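Local coordinates for protein nucleotide pyrophosphohydrolase (Bacillus cereus, PDB 5IE9) that probably hydrolyses nucleoside triphosphates to monophosphates and pyrophosphate, as a manganese-binding, all-helical enzyme of the MazG family, at residues V73-A78 / I83-A88. Residues are numbered along the deposited sequence; the frame is centred on the assembly and turned at random.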
ATOM      1  N   VAL C  73       8.891 -11.219   1.641  1.00 66.97           N
ATOM      2  CA  VAL C  73       9.435 -10.033   0.973  1.00 66.53           C
ATOM      3  C   VAL C  73      10.092  -9.134   2.018  1.00 67.55           C
ATOM      4  O   VAL C  73      11.144  -8.546   1.761  1.00 69.40           O
ATOM      5  CB  VAL C  73       8.358  -9.274   0.150  1.00 65.86           C
ATOM      6  CG1 VAL C  73       8.944  -8.062  -0.570  1.00 65.22           C
ATOM      7  CG2 VAL C  73       7.706 -10.196  -0.868  1.00 65.65           C
ATOM      8  N   MET C  74       9.484  -9.060   3.201  1.00 67.94           N
ATOM      9  CA  MET C  74      10.065  -8.348   4.330  1.00 68.60           C
ATOM     10  C   MET C  74      11.429  -8.897   4.712  1.00 68.78           C
ATOM     11  O   MET C  74      12.370  -8.122   4.895  1.00 69.09           O
ATOM     12  CB  MET C  74       9.136  -8.392   5.527  1.00 72.78           C
ATOM     13  CG  MET C  74       8.195  -7.213   5.576  1.00 79.10           C
ATOM     14  SD  MET C  74       6.977  -7.421   6.880  1.00 89.46           S
ATOM     15  CE  MET C  74       5.702  -6.386   6.176  1.00 93.19           C
ATOM     16  N   ILE C  75      11.527 -10.229   4.812  1.00 67.58           N
ATOM     17  CA  ILE C  75      12.779 -10.900   5.143  1.00 67.36           C
ATOM     18  C   ILE C  75      13.812 -10.603   4.055  1.00 68.05           C
ATOM     19  O   ILE C  75      14.949 -10.248   4.363  1.00 68.81           O
ATOM     20  CB  ILE C  75      12.591 -12.416   5.405  1.00 68.32           C
ATOM     21  CG1 ILE C  75      11.866 -12.632   6.741  1.00 67.71           C
ATOM     22  CG2 ILE C  75      13.940 -13.123   5.450  1.00 69.86           C
ATOM     23  CD1 ILE C  75      11.294 -14.021   6.957  1.00 67.88           C
ATOM     24  N   CYS C  76      13.390 -10.707   2.796  1.00 68.13           N
ATOM     25  CA  CYS C  76      14.215 -10.316   1.651  1.00 70.58           C
ATOM     26  C   CYS C  76      14.747  -8.888   1.786  1.00 71.78           C
ATOM     27  O   CYS C  76      15.955  -8.669   1.678  1.00 73.82           O
ATOM     28  CB  CYS C  76      13.443 -10.478   0.344  1.00 69.51           C
ATOM     29  SG  CYS C  76      13.213 -12.196  -0.131  1.00 72.16           S
ATOM     30  N   MET C  77      13.842  -7.941   2.047  1.00 71.01           N
ATOM     31  CA  MET C  77      14.179  -6.541   2.278  1.00 71.79           C
ATOM     32  C   MET C  77      15.245  -6.428   3.379  1.00 72.27           C
ATOM     33  O   MET C  77      16.290  -5.798   3.178  1.00 73.27           O
ATOM     34  CB  MET C  77      12.901  -5.765   2.629  1.00 73.48           C
ATOM     35  CG  MET C  77      13.080  -4.313   3.058  1.00 77.27           C
ATOM     36  SD  MET C  77      13.290  -3.188   1.670  1.00 84.37           S
ATOM     37  CE  MET C  77      11.586  -2.854   1.219  1.00 80.80           C
ATOM     38  N   ALA C  78      14.985  -7.078   4.514  1.00 70.48           N
ATOM     39  CA  ALA C  78      15.853  -7.012   5.681  1.00 71.60           C
ATOM     40  C   ALA C  78      17.232  -7.625   5.420  1.00 74.42           C
ATOM     41  O   ALA C  78      18.248  -7.072   5.848  1.00 77.07           O
ATOM     42  CB  ALA C  78      15.183  -7.670   6.875  1.00 70.42           C
ATOM     43  N   ILE C  83      19.872  -6.072   7.792  1.00 84.09           N
ATOM     44  CA  ILE C  83      19.043  -5.793   8.964  1.00 82.44           C
ATOM     45  C   ILE C  83      18.555  -7.102   9.595  1.00 83.01           C
ATOM     46  O   ILE C  83      18.040  -7.991   8.900  1.00 81.25           O
ATOM     47  CB  ILE C  83      17.847  -4.868   8.612  1.00 78.63           C
ATOM     48  CG1 ILE C  83      18.359  -3.504   8.134  1.00 79.47           C
ATOM     49  CG2 ILE C  83      16.909  -4.698   9.806  1.00 76.69           C
ATOM     50  CD1 ILE C  83      17.343  -2.673   7.371  1.00 78.93           C
ATOM     51  N   ASP C  84      18.730  -7.202  10.911  1.00 85.48           N
ATOM     52  CA  ASP C  84      18.219  -8.325  11.688  1.00 87.08           C
ATOM     53  C   ASP C  84      16.865  -7.960  12.292  1.00 84.15           C
ATOM     54  O   ASP C  84      16.783  -7.048  13.121  1.00 84.45           O
ATOM     55  CB  ASP C  84      19.225  -8.718  12.779  1.00 92.23           C
ATOM     56  CG  ASP C  84      18.700  -9.807  13.693  1.00 95.42           C
ATOM     57  OD1 ASP C  84      18.395 -10.924  13.208  1.00 96.88           O
ATOM     58  OD2 ASP C  84      18.588  -9.536  14.904  1.00 97.59           O
ATOM     59  N   LEU C  85      15.818  -8.678  11.876  1.00 81.43           N
ATOM     60  CA  LEU C  85      14.430  -8.384  12.296  1.00 79.07           C
ATOM     61  C   LEU C  85      14.120  -8.657  13.779  1.00 81.24           C
ATOM     62  O   LEU C  85      13.119  -8.157  14.300  1.00 80.70           O
ATOM     63  CB  LEU C  85      13.406  -9.097  11.400  1.00 75.62           C
ATOM     64  CG  LEU C  85      13.252  -8.673   9.938  1.00 73.61           C
ATOM     65  CD1 LEU C  85      12.459  -9.729   9.189  1.00 72.95           C
ATOM     66  CD2 LEU C  85      12.604  -7.304   9.765  1.00 71.66           C
ATOM     67  N   GLU C  86      14.963  -9.451  14.442  1.00 83.87           N
ATOM     68  CA  GLU C  86      14.881  -9.643  15.890  1.00 85.44           C
ATOM     69  C   GLU C  86      15.258  -8.342  16.596  1.00 85.80           C
ATOM     70  O   GLU C  86      14.556  -7.912  17.517  1.00 85.69           O
ATOM     71  CB  GLU C  86      15.782 -10.795  16.344  1.00 89.83           C
ATOM     72  CG  GLU C  86      15.648 -11.174  17.819  1.00 93.39           C
ATOM     73  CD  GLU C  86      16.583 -12.298  18.257  1.00 98.55           C
ATOM     74  OE1 GLU C  86      17.242 -12.937  17.397  1.00 99.88           O
ATOM     75  OE2 GLU C  86      16.652 -12.552  19.481  1.00101.21           O
ATOM     76  N   THR C  87      16.358  -7.726  16.148  1.00 85.50           N
ATOM     77  CA  THR C  87      16.778  -6.404  16.628  1.00 85.67           C
ATOM     78  C   THR C  87      15.675  -5.376  16.358  1.00 83.13           C
ATOM     79  O   THR C  87      15.276  -4.653  17.268  1.00 84.94           O
ATOM     80  CB  THR C  87      18.120  -5.942  16.006  1.00 86.54           C
ATOM     81  OG1 THR C  87      19.089  -6.992  16.101  1.00 88.19           O
ATOM     82  CG2 THR C  87      18.666  -4.703  16.718  1.00 88.61           C
ATOM     83  N   ALA C  88      15.170  -5.345  15.123  1.00 79.84           N
ATOM     84  CA  ALA C  88      14.097  -4.429  14.718  1.00 77.39           C
ATOM     85  C   ALA C  88      12.869  -4.523  15.631  1.00 77.47           C
ATOM     86  O   ALA C  88      12.343  -3.497  16.072  1.00 78.35           O
ATOM     87  CB  ALA C  88      13.710  -4.677  13.267  1.00 74.19           C
TER
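With CG of L85 swung opposite its own carbonyl carbon (chi1 -68°) and CG1 of I75 placed likewise (chi1 -72°), the two side chains meet at about a right angle, and L85 CD1 rests 3.8 Å from I75 CG1. The fork of L85 also straddles the methyl of A78: CG lies 3.8 Å from A78 CB, and CD2 approaches it almost as closely. The leucine thus packs on both A78 and I75, while I75 borders the same apolar patch and reaches on to M6 and V13 of helix 6-17; the side chain of I75 is about 13 Å from the bound manganese ion. One polar bond joins the two segments. I83 N donates to A78 O over 2.7 Å, the donor tilted 22° from the carbonyl plane, a bond that ties the first residues after the connection back to the last turns of helix 62-80. I83 O, in turn, accepts from Q10 NE2, and Q10 OE1 accepts from L85 N, which ties the connection to helix 6-17. D84 is the N-cap of the next helix; its OD2 accepts from T87 N, from above the carboxylate plane, and from T87 OG1 at 2.9 Å, through its anti lone pair. The whole is a short connection between two consecutive helices, 62-80 and 85-96, the second opened by an aspartate N-cap, in the all-alpha MazG fold.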